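Side-chain contacts in glycosyltransferase (Streptomyces viridochromogenes, PDB 2IUY), which probably transfers a sugar from a nucleotide-sugar donor during biosynthesis of the antibiotic avilamycin A, binds UDP, and belongs to the retaining glycosyltransferases of family GT4: residues A[163-168]-A[181-186]; A[175-180]-A[191-196]; A[215-220]-A[226-231]; A[233-238]-A[255-260]. One frame throughout, in Å; residues are numbered along the deposited sequence.

Interaction 1: A[163-168]-A[181-186]; sequences DFLLFM and AAFAHA
L165 drives one methyl against the backbone of A184, joining strand 165-168 to helix 177-187 in the first beta-alpha-beta unit of a Rossmann-like domain of the GT-B fold. The tight part is narrow. It consists almost wholly of L165 CD1, which lies 3.8 Å from A184 CA and, with nearly the same closeness, 3.9 Å from A184 CB. A side chain of one carbon puts little between the methyl and the helix backbone, and the two CA atoms, L165 CA and A184 CA, stand 6.7 Å apart. The leucine is extended toward the helix: CG sits opposite the carbonyl carbon (chi1 -54°) and CD1 lies anti to CA (chi2 -176°), at the far end of the extended side chain.

The looser flank is F183. Its ring takes the methyl at the edge, near the ring plane, and not over a face. The ring also packs edge-to-face with F293 and touches A298 and T301 of helix 295-303, while L165 also touches L302 of that helix. The three residues that meet are buried, and the whole interface is small, 96 Å² over both sides. Solvent is reached beyond it, at D163 ahead of the strand and at H185, whose CB points off the helix away from the strand. In the sheet, the strand is held by backbone bonds to V192 on one flank and L236 on the other. The atoms meeting across the helix contact are all carbon, and its outer limit is the 4.3 Å separation of L165 CD1 and F183 CD2.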
loop_
_atom_site.group_PDB
_atom_site.type_symbol
_atom_site.label_atom_id
_atom_site.label_comp_id
_atom_site.label_asym_id
_atom_site.label_seq_id
_atom_site.Cartn_x
_atom_site.Cartn_y
_atom_site.Cartn_z
ATOM N N ASP A 163 -17.668 7.961 15.112
ATOM C CA ASP A 163 -17.155 9.311 15.341
ATOM C C ASP A 163 -15.665 9.317 15.444
ATOM O O ASP A 163 -15.067 10.384 15.489
ATOM C CB ASP A 163 -17.776 9.922 16.596
ATOM C CG ASP A 163 -19.161 10.528 16.322
ATOM O OD1 ASP A 163 -19.298 11.272 15.305
ATOM O OD2 ASP A 163 -20.099 10.272 17.123
ATOM N N PHE A 164 -15.067 8.123 15.476
ATOM C CA PHE A 164 -13.616 7.980 15.700
ATOM C C PHE A 164 -12.821 8.321 14.420
ATOM O O PHE A 164 -13.307 8.062 13.307
ATOM C CB PHE A 164 -13.274 6.593 16.268
ATOM C CG PHE A 164 -13.444 5.425 15.273
ATOM C CD1 PHE A 164 -12.425 5.088 14.354
ATOM C CD2 PHE A 164 -14.613 4.658 15.274
ATOM C CE1 PHE A 164 -12.576 4.032 13.467
ATOM C CE2 PHE A 164 -14.775 3.615 14.375
ATOM C CZ PHE A 164 -13.762 3.305 13.461
ATOM N N LEU A 165 -11.630 8.915 14.590
ATOM C CA LEU A 165 -10.620 9.024 13.494
ATOM C C LEU A 165 -9.772 7.736 13.499
ATOM O O LEU A 165 -9.844 6.971 14.461
ATOM C CB LEU A 165 -9.765 10.270 13.629
ATOM C CG LEU A 165 -10.532 11.612 13.731
ATOM C CD1 LEU A 165 -9.595 12.867 13.776
ATOM C CD2 LEU A 165 -11.565 11.751 12.612
ATOM N N LEU A 166 -9.053 7.443 12.427
ATOM C CA LEU A 166 -8.436 6.122 12.327
ATOM C C LEU A 166 -7.024 6.233 11.810
ATOM O O LEU A 166 -6.802 6.854 10.772
ATOM C CB LEU A 166 -9.216 5.174 11.411
ATOM C CG LEU A 166 -8.561 3.806 11.143
ATOM C CD1 LEU A 166 -8.554 2.903 12.382
ATOM C CD2 LEU A 166 -9.292 3.073 9.992
ATOM N N PHE A 167 -6.081 5.629 12.547
ATOM C CA PHE A 167 -4.740 5.517 12.058
ATOM C C PHE A 167 -4.498 4.025 11.822
ATOM O O PHE A 167 -4.728 3.224 12.709
ATOM C CB PHE A 167 -3.730 6.115 13.065
ATOM C CG PHE A 167 -2.308 5.851 12.708
ATOM C CD1 PHE A 167 -1.543 6.824 12.048
ATOM C CD2 PHE A 167 -1.708 4.610 13.031
ATOM C CE1 PHE A 167 -0.183 6.550 11.695
ATOM C CE2 PHE A 167 -0.374 4.344 12.686
ATOM C CZ PHE A 167 0.381 5.340 12.016
HETATM N N MSE A 168 -4.042 3.671 10.624
HETATM C CA MSE A 168 -3.860 2.281 10.283
HETATM C C MSE A 168 -2.507 2.048 9.629
HETATM O O MSE A 168 -2.295 2.388 8.447
HETATM C CB MSE A 168 -5.025 1.768 9.399
HETATM C CG MSE A 168 -4.840 0.299 9.091
HETATM SE SE MSE A 168 -6.350 -0.451 8.215
HETATM C CE MSE A 168 -7.468 -0.708 9.793
ATOM N N ALA A 181 -2.252 11.486 16.558
ATOM C CA ALA A 181 -2.870 11.664 17.907
ATOM C C ALA A 181 -3.113 13.161 18.159
ATOM O O ALA A 181 -4.229 13.558 18.554
ATOM C CB ALA A 181 -1.998 11.036 19.024
ATOM N N ALA A 182 -2.109 13.992 17.853
ATOM C CA ALA A 182 -2.213 15.445 18.002
ATOM C C ALA A 182 -3.365 16.014 17.157
ATOM O O ALA A 182 -4.088 16.897 17.578
ATOM C CB ALA A 182 -0.885 16.137 17.597
ATOM N N PHE A 183 -3.512 15.541 15.936
ATOM C CA PHE A 183 -4.554 16.113 15.086
ATOM C C PHE A 183 -5.961 15.733 15.618
ATOM O O PHE A 183 -6.875 16.576 15.698
ATOM C CB PHE A 183 -4.313 15.747 13.599
ATOM C CG PHE A 183 -5.357 16.316 12.662
ATOM C CD1 PHE A 183 -5.132 17.519 12.003
ATOM C CD2 PHE A 183 -6.545 15.637 12.433
ATOM C CE1 PHE A 183 -6.078 18.067 11.179
ATOM C CE2 PHE A 183 -7.522 16.193 11.589
ATOM C CZ PHE A 183 -7.273 17.408 10.946
ATOM N N ALA A 184 -6.127 14.461 15.975
ATOM C CA ALA A 184 -7.358 13.979 16.612
ATOM C C ALA A 184 -7.621 14.779 17.884
ATOM O O ALA A 184 -8.711 15.314 18.045
ATOM C CB ALA A 184 -7.262 12.479 16.936
ATOM N N HIS A 185 -6.643 14.835 18.791
ATOM C CA HIS A 185 -6.734 15.717 19.972
ATOM C C HIS A 185 -7.242 17.161 19.651
ATOM O O HIS A 185 -8.162 17.658 20.299
ATOM C CB HIS A 185 -5.422 15.737 20.756
ATOM C CG HIS A 185 -5.447 16.676 21.925
ATOM N ND1 HIS A 185 -4.976 17.970 21.850
ATOM C CD2 HIS A 185 -5.939 16.525 23.175
ATOM C CE1 HIS A 185 -5.155 18.567 23.015
ATOM N NE2 HIS A 185 -5.741 17.712 23.834
ATOM N N ALA A 186 -6.653 17.795 18.644
ATOM C CA ALA A 186 -7.040 19.105 18.161
ATOM C C ALA A 186 -8.531 19.185 17.828
ATOM O O ALA A 186 -9.147 20.238 18.020
ATOM C CB ALA A 186 -6.201 19.500 16.900
#

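Interaction 2: A[175-180]-A[191-196]; sequences KGALEA and LVLAGP
A177 and A180, one helical turn apart, meet L193 and L191 of strand 191-194, the next strand after their helix in the beta-alpha-beta unit. The segment opens with K175, a residue seen to bind UDP; in this structure its NZ forms a salt bridge with E252. G176 follows at the N-cap position with a positive phi of 76°, and its O accepts the bond from A180 N at 2.9 Å that closes the first turn. A177 then offers CB to L193 CD2 at 4.0 Å. L193 bends in from the side, its CG opposite the carbonyl carbon (chi1 -82°), which brings the branch nearer the helix than its CB direction alone would. L178 and E179 turn their side chains away from the strand, L178 toward helix 200-210. A180 completes the contact: its C lies 3.7 Å from L191 CD2, and its CB is 4.0 Å from the same methyl. F167 of the neighbouring strand touches both alanines and L193. The four buried side chains meet methyl to methyl, while L191 CD2 also rests on the A180 carbonyl, consistent with a fit set by shape and not by directional bonds, just after a residue that binds the nucleotide.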
loop_
_atom_site.group_PDB
_atom_site.type_symbol
_atom_site.label_atom_id
_atom_site.label_comp_id
_atom_site.label_asym_id
_atom_site.label_seq_id
_atom_site.Cartn_x
_atom_site.Cartn_y
_atom_site.Cartn_z
ATOM N N LYS A 175 5.798 7.228 10.372
ATOM C CA LYS A 175 4.398 7.046 9.954
ATOM C C LYS A 175 3.468 8.076 10.603
ATOM O O LYS A 175 2.327 8.242 10.176
ATOM C CB LYS A 175 3.871 5.628 10.223
ATOM C CG LYS A 175 4.604 4.534 9.448
ATOM C CD LYS A 175 4.618 4.817 7.928
ATOM C CE LYS A 175 3.233 4.682 7.325
ATOM N NZ LYS A 175 3.294 4.417 5.834
ATOM N N GLY A 176 3.976 8.791 11.606
ATOM C CA GLY A 176 3.285 9.950 12.151
ATOM C C GLY A 176 2.109 9.577 13.053
ATOM O O GLY A 176 1.126 10.313 13.104
ATOM N N ALA A 177 2.215 8.470 13.776
ATOM C CA ALA A 177 1.178 8.075 14.754
ATOM C C ALA A 177 0.959 9.178 15.795
ATOM O O ALA A 177 -0.187 9.482 16.185
ATOM C CB ALA A 177 1.528 6.723 15.437
ATOM N N LEU A 178 2.063 9.758 16.244
ATOM C CA LEU A 178 2.041 10.802 17.273
ATOM C C LEU A 178 1.351 12.046 16.776
ATOM O O LEU A 178 0.480 12.615 17.433
ATOM C CB LEU A 178 3.473 11.135 17.739
ATOM C CG LEU A 178 3.507 12.332 18.732
ATOM C CD1 LEU A 178 3.001 11.857 20.103
ATOM C CD2 LEU A 178 4.882 12.864 18.865
ATOM N N GLU A 179 1.722 12.457 15.584
ATOM C CA GLU A 179 1.067 13.591 14.919
ATOM C C GLU A 179 -0.412 13.378 14.609
ATOM O O GLU A 179 -1.194 14.310 14.656
ATOM C CB GLU A 179 1.849 13.950 13.654
ATOM C CG GLU A 179 3.260 14.528 13.960
ATOM C CD GLU A 179 4.337 13.475 14.262
ATOM O OE1 GLU A 179 4.115 12.236 14.118
ATOM O OE2 GLU A 179 5.446 13.884 14.651
ATOM N N ALA A 180 -0.789 12.164 14.269
ATOM C CA ALA A 180 -2.186 11.793 14.118
ATOM C C ALA A 180 -2.917 11.895 15.476
ATOM O O ALA A 180 -4.089 12.343 15.550
ATOM C CB ALA A 180 -2.276 10.387 13.561
ATOM N N LEU A 191 -8.959 8.653 18.398
ATOM C CA LEU A 191 -8.122 8.066 17.396
ATOM C C LEU A 191 -7.893 6.594 17.761
ATOM O O LEU A 191 -7.205 6.272 18.748
ATOM C CB LEU A 191 -6.782 8.796 17.309
ATOM C CG LEU A 191 -5.787 8.195 16.299
ATOM C CD1 LEU A 191 -6.213 8.509 14.882
ATOM C CD2 LEU A 191 -4.373 8.719 16.579
ATOM N N VAL A 192 -8.469 5.716 16.935
ATOM C CA VAL A 192 -8.092 4.314 16.924
ATOM C C VAL A 192 -6.733 4.119 16.241
ATOM O O VAL A 192 -6.512 4.565 15.104
ATOM C CB VAL A 192 -9.199 3.471 16.263
ATOM C CG1 VAL A 192 -8.792 2.026 16.168
ATOM C CG2 VAL A 192 -10.465 3.600 17.083
ATOM N N LEU A 193 -5.809 3.524 16.984
ATOM C CA LEU A 193 -4.505 3.183 16.487
ATOM C C LEU A 193 -4.503 1.710 16.169
ATOM O O LEU A 193 -4.304 0.864 17.070
ATOM C CB LEU A 193 -3.420 3.466 17.519
ATOM C CG LEU A 193 -2.839 4.848 17.714
ATOM C CD1 LEU A 193 -1.885 4.727 18.896
ATOM C CD2 LEU A 193 -2.047 5.208 16.512
ATOM N N ALA A 194 -4.754 1.419 14.893
ATOM C CA ALA A 194 -4.851 0.062 14.394
ATOM C C ALA A 194 -3.619 -0.374 13.567
ATOM O O ALA A 194 -3.521 -0.121 12.358
ATOM C CB ALA A 194 -6.114 -0.103 13.585
ATOM N N GLY A 195 -2.714 -1.081 14.216
ATOM C CA GLY A 195 -1.556 -1.663 13.563
ATOM C C GLY A 195 -0.560 -2.062 14.634
ATOM O O GLY A 195 -0.797 -1.791 15.831
ATOM N N PRO A 196 0.556 -2.708 14.212
ATOM C CA PRO A 196 1.555 -3.145 15.158
ATOM C C PRO A 196 2.281 -1.963 15.816
ATOM O O PRO A 196 2.775 -1.069 15.141
ATOM C CB PRO A 196 2.503 -4.009 14.320
ATOM C CG PRO A 196 2.335 -3.561 12.937
ATOM C CD PRO A 196 0.916 -3.053 12.820
#

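Interaction 3: A[215-220]-A[226-231]; sequences EPIGEV and LDLLAS
L228 is the one residue of 226-231 that reaches I217 and V220, in the Rossmann-like domain whose edge strand 214-216 runs out through this loop into helix 222-231. In chain order, L226 comes first and turns to R153, which also makes a salt bridge with D227 OD1. L228 follows, and a single methyl does the work: CD1 meets I217 CD1 tip to tip at 3.7 Å and V220 CG1 at 4.0 Å, the second side chain crossing it obliquely. With chi1 -74° and chi2 176° the leucine stretches outward, CG opposite its carbonyl carbon, to span backbones whose nearest CA atoms, V220 CA and L228 CA, are 9.3 Å apart. The patch is thin, 79 Å², and only partly shielded from solvent. V220 is seen to bind UDP, as is R225, which it touches; a MES molecule, probably from the crystallisation liquor, lies about 3 Å from the V220 side chain at the nearest atoms. L229 turns instead to the sheet, against L166 and M168. S231 ends the helix by folding back on it: S231 OG gives a 2.7 Å bond to D227 O, approaching from 40° out of the carbonyl plane, while S231 N bonds to the same oxygen.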
loop_
_atom_site.group_PDB
_atom_site.type_symbol
_atom_site.label_atom_id
_atom_site.label_comp_id
_atom_site.label_asym_id
_atom_site.label_seq_id
_atom_site.Cartn_x
_atom_site.Cartn_y
_atom_site.Cartn_z
ATOM N N GLU A 215 -6.889 5.200 21.166
ATOM C CA GLU A 215 -7.269 3.853 21.549
ATOM C C GLU A 215 -6.452 2.895 20.703
ATOM O O GLU A 215 -6.814 2.623 19.550
ATOM C CB GLU A 215 -8.778 3.590 21.376
ATOM C CG GLU A 215 -9.668 4.697 21.952
ATOM C CD GLU A 215 -11.129 4.642 21.466
ATOM O OE1 GLU A 215 -11.563 3.566 20.948
ATOM O OE2 GLU A 215 -11.833 5.685 21.613
ATOM N N PRO A 216 -5.353 2.382 21.281
ATOM C CA PRO A 216 -4.463 1.452 20.576
ATOM C C PRO A 216 -5.045 0.053 20.633
ATOM O O PRO A 216 -5.294 -0.455 21.736
ATOM C CB PRO A 216 -3.164 1.526 21.393
ATOM C CG PRO A 216 -3.382 2.601 22.478
ATOM C CD PRO A 216 -4.853 2.676 22.649
ATOM N N ILE A 217 -5.256 -0.565 19.479
ATOM C CA ILE A 217 -5.918 -1.871 19.423
ATOM C C ILE A 217 -4.997 -2.965 18.903
ATOM O O ILE A 217 -5.323 -4.139 18.942
ATOM C CB ILE A 217 -7.269 -1.790 18.656
ATOM C CG1 ILE A 217 -7.095 -1.238 17.240
ATOM C CG2 ILE A 217 -8.227 -0.850 19.367
ATOM C CD1 ILE A 217 -8.167 -1.754 16.299
ATOM N N GLY A 218 -3.810 -2.561 18.465
ATOM C CA GLY A 218 -2.823 -3.483 17.956
ATOM C C GLY A 218 -3.133 -3.876 16.518
ATOM O O GLY A 218 -4.025 -3.296 15.878
ATOM N N GLU A 219 -2.382 -4.866 16.024
ATOM C CA GLU A 219 -2.474 -5.308 14.636
ATOM C C GLU A 219 -3.915 -5.722 14.348
ATOM O O GLU A 219 -4.551 -6.384 15.160
ATOM C CB GLU A 219 -1.490 -6.462 14.386
ATOM C CG GLU A 219 -1.256 -6.847 12.906
ATOM C CD GLU A 219 -0.270 -7.984 12.747
ATOM O OE1 GLU A 219 0.659 -8.143 13.592
ATOM O OE2 GLU A 219 -0.411 -8.716 11.759
ATOM N N VAL A 220 -4.432 -5.294 13.210
ATOM C CA VAL A 220 -5.761 -5.704 12.772
ATOM C C VAL A 220 -5.675 -6.403 11.410
ATOM O O VAL A 220 -4.633 -6.337 10.721
ATOM C CB VAL A 220 -6.770 -4.521 12.665
ATOM C CG1 VAL A 220 -7.023 -3.890 14.020
ATOM C CG2 VAL A 220 -6.278 -3.478 11.654
ATOM N N LEU A 226 -11.601 -4.144 7.591
ATOM C CA LEU A 226 -12.514 -3.619 6.597
ATOM C C LEU A 226 -13.597 -2.750 7.173
ATOM O O LEU A 226 -13.879 -1.683 6.635
ATOM C CB LEU A 226 -13.178 -4.782 5.890
ATOM C CG LEU A 226 -12.336 -5.724 5.063
ATOM C CD1 LEU A 226 -13.368 -6.599 4.328
ATOM C CD2 LEU A 226 -11.347 -4.965 4.087
ATOM N N ASP A 227 -14.217 -3.215 8.263
ATOM C CA ASP A 227 -15.219 -2.415 8.960
ATOM C C ASP A 227 -14.621 -1.114 9.509
ATOM O O ASP A 227 -15.239 -0.059 9.389
ATOM C CB ASP A 227 -15.843 -3.198 10.119
ATOM C CG ASP A 227 -16.686 -4.389 9.649
ATOM O OD1 ASP A 227 -17.428 -4.231 8.656
ATOM O OD2 ASP A 227 -16.621 -5.468 10.298
ATOM N N LEU A 228 -13.430 -1.184 10.106
ATOM C CA LEU A 228 -12.756 0.029 10.633
ATOM C C LEU A 228 -12.522 1.056 9.526
ATOM O O LEU A 228 -12.813 2.243 9.671
ATOM C CB LEU A 228 -11.428 -0.363 11.316
ATOM C CG LEU A 228 -11.511 -1.044 12.693
ATOM C CD1 LEU A 228 -10.092 -1.446 13.161
ATOM C CD2 LEU A 228 -12.170 -0.127 13.715
ATOM N N LEU A 229 -12.019 0.571 8.395
ATOM C CA LEU A 229 -11.765 1.420 7.217
ATOM C C LEU A 229 -13.003 2.193 6.763
ATOM O O LEU A 229 -12.937 3.400 6.484
ATOM C CB LEU A 229 -11.244 0.562 6.061
ATOM C CG LEU A 229 -9.793 0.567 5.569
ATOM C CD1 LEU A 229 -8.818 1.571 6.205
ATOM C CD2 LEU A 229 -9.206 -0.860 5.407
ATOM N N ALA A 230 -14.126 1.479 6.751
ATOM C CA ALA A 230 -15.439 1.974 6.314
ATOM C C ALA A 230 -16.169 2.856 7.385
ATOM O O ALA A 230 -16.856 3.810 7.064
ATOM C CB ALA A 230 -16.327 0.748 5.977
ATOM N N SER A 231 -16.065 2.467 8.646
ATOM C CA SER A 231 -16.829 3.093 9.713
ATOM C C SER A 231 -16.128 4.369 10.220
ATOM O O SER A 231 -16.766 5.259 10.809
ATOM C CB SER A 231 -17.048 2.075 10.849
ATOM O OG SER A 231 -15.824 1.664 11.434
#

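Interaction 4: A[233-238]-A[255-260]; sequences HAVLAM and ATVVSE
V257 meets V235 and A237 through methyls alone, and the flat groups of both segments stay off this interface: the imidazole of H233 is remote, and the E260 carboxylate faces other partners, OE1 in a salt bridge with R225 and OE2 hydrogen-bonded to Y152 OH. No ring or carboxylate face is therefore stacked here. The contact belongs to the beta-alpha-beta unit of strand 234-237, helix 256-263 and strand 268-270 in the Rossmann-like domain. Helix and strand segments run nearly antiparallel, at 167°, with their axes 9.1 Å apart at closest, as expected where a helix returns across a parallel sheet.

V257 straddles two strand residues. Its CG2 is tip to tip with V235 CG1 at 4.1 Å, and its CG1 lies at the same 4.1 Å from A237 CB. The split follows from chi1 of 78°, which sets CG2 opposite the backbone N and wedges CG1 between N and the carbonyl carbon. V258 CG2 adds a looser touch, 4.3 Å from A237 CB, and V258 turns otherwise to L276 and I279. T256, V257 and E260 are all seen to bind UDP, so this packed turn also carries nucleotide-binding residues. It is tied internally: T256 O accepts both E260 N and the hydroxyl of S259, with S259 OG 3.0 Å from T256 O and tilted 16° from the carbonyl plane.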
loop_
_atom_site.group_PDB
_atom_site.type_symbol
_atom_site.label_atom_id
_atom_site.label_comp_id
_atom_site.label_asym_id
_atom_site.label_seq_id
_atom_site.Cartn_x
_atom_site.Cartn_y
_atom_site.Cartn_z
ATOM N N HIS A 233 -14.704 8.012 10.848
ATOM C CA HIS A 233 -14.999 9.354 10.353
ATOM C C HIS A 233 -13.968 9.822 9.277
ATOM O O HIS A 233 -14.318 10.401 8.235
ATOM C CB HIS A 233 -15.120 10.327 11.544
ATOM C CG HIS A 233 -15.537 11.709 11.148
ATOM N ND1 HIS A 233 -16.847 12.129 11.191
ATOM C CD2 HIS A 233 -14.828 12.753 10.655
ATOM C CE1 HIS A 233 -16.930 13.373 10.749
ATOM N NE2 HIS A 233 -15.721 13.775 10.407
ATOM N N ALA A 234 -12.683 9.568 9.527
ATOM C CA ALA A 234 -11.651 9.918 8.569
ATOM C C ALA A 234 -10.461 9.078 8.911
ATOM O O ALA A 234 -10.355 8.601 10.027
ATOM C CB ALA A 234 -11.266 11.455 8.612
ATOM N N VAL A 235 -9.583 8.895 7.925
ATOM C CA VAL A 235 -8.307 8.208 8.140
ATOM C C VAL A 235 -7.223 9.274 8.122
ATOM O O VAL A 235 -7.306 10.225 7.368
ATOM C CB VAL A 235 -8.080 7.100 7.053
ATOM C CG1 VAL A 235 -6.596 6.711 6.942
ATOM C CG2 VAL A 235 -8.970 5.863 7.379
ATOM N N LEU A 236 -6.226 9.108 8.971
ATOM C CA LEU A 236 -5.123 10.038 9.121
ATOM C C LEU A 236 -3.862 9.320 8.632
ATOM O O LEU A 236 -3.437 8.283 9.192
ATOM C CB LEU A 236 -4.984 10.442 10.599
ATOM C CG LEU A 236 -6.220 10.970 11.353
ATOM C CD1 LEU A 236 -5.808 11.539 12.775
ATOM C CD2 LEU A 236 -6.994 12.050 10.560
ATOM N N ALA A 237 -3.304 9.841 7.550
ATOM C CA ALA A 237 -2.069 9.302 6.959
ATOM C C ALA A 237 -1.007 10.375 7.117
ATOM O O ALA A 237 -0.914 11.296 6.311
ATOM C CB ALA A 237 -2.306 8.979 5.474
HETATM N N MSE A 238 -0.206 10.262 8.176
HETATM C CA MSE A 238 0.572 11.416 8.687
HETATM C C MSE A 238 2.058 11.196 8.628
HETATM O O MSE A 238 2.771 11.622 9.520
HETATM C CB MSE A 238 0.166 11.695 10.144
HETATM C CG MSE A 238 -1.341 11.878 10.372
HETATM SE SE MSE A 238 -2.098 13.398 9.489
HETATM C CE MSE A 238 -1.368 14.810 10.690
ATOM N N ALA A 255 1.531 4.632 0.007
ATOM C CA ALA A 255 0.482 4.793 1.029
ATOM C C ALA A 255 -0.832 4.099 0.668
ATOM O O ALA A 255 -1.836 4.725 0.345
ATOM C CB ALA A 255 0.233 6.276 1.365
ATOM N N THR A 256 -0.789 2.788 0.709
ATOM C CA THR A 256 -1.909 1.943 0.367
ATOM C C THR A 256 -3.167 2.329 1.187
ATOM O O THR A 256 -4.278 2.285 0.681
ATOM C CB THR A 256 -1.499 0.451 0.606
ATOM O OG1 THR A 256 -2.508 -0.443 0.054
ATOM C CG2 THR A 256 -1.320 0.188 2.088
ATOM N N VAL A 257 -2.983 2.769 2.438
ATOM C CA VAL A 257 -4.141 3.096 3.306
ATOM C C VAL A 257 -5.016 4.201 2.714
ATOM O O VAL A 257 -6.190 4.250 3.001
ATOM C CB VAL A 257 -3.715 3.506 4.767
ATOM C CG1 VAL A 257 -3.191 4.984 4.823
ATOM C CG2 VAL A 257 -4.862 3.245 5.762
ATOM N N VAL A 258 -4.438 5.065 1.873
ATOM C CA VAL A 258 -5.199 6.152 1.240
ATOM C C VAL A 258 -6.291 5.599 0.289
ATOM O O VAL A 258 -7.477 5.983 0.380
ATOM C CB VAL A 258 -4.270 7.167 0.490
ATOM C CG1 VAL A 258 -5.099 8.264 -0.299
ATOM C CG2 VAL A 258 -3.334 7.887 1.452
ATOM N N SER A 259 -5.880 4.707 -0.623
ATOM C CA SER A 259 -6.808 4.106 -1.585
ATOM C C SER A 259 -7.802 3.199 -0.880
ATOM O O SER A 259 -8.974 3.123 -1.275
ATOM C CB SER A 259 -6.056 3.365 -2.729
ATOM O OG SER A 259 -5.233 2.351 -2.177
ATOM N N GLU A 260 -7.335 2.527 0.175
ATOM C CA GLU A 260 -8.161 1.637 1.012
ATOM C C GLU A 260 -9.257 2.377 1.758
ATOM O O GLU A 260 -10.399 1.952 1.722
ATOM C CB GLU A 260 -7.297 0.825 1.983
ATOM C CG GLU A 260 -6.480 -0.168 1.166
ATOM C CD GLU A 260 -5.765 -1.196 1.973
ATOM O OE1 GLU A 260 -4.912 -0.808 2.780
ATOM O OE2 GLU A 260 -6.056 -2.412 1.771
#

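All four contacts gather on one parallel sheet, of strand order 214-216, 191-194, 165-168, 234-237, 268-270, 284-286, with centres 8 to 12 Å apart. Interactions 1 and 2 share helix 177-187, alternate along the chain and are the nearest pair; interactions 3 and 4 follow in series. Side chains alternate across the sheet: L165 and L236 face helix 177-187, whereas L166 and A237 face helices 222-231 and 256-263 respectively, so the helices sandwich the sheet. Residues seen to bind UDP are K175 in interaction 2, V220 in interaction 3, and T256, V257 and E260 in interaction 4, which places these three beside the nucleotide pocket; interaction 1 lies farther off.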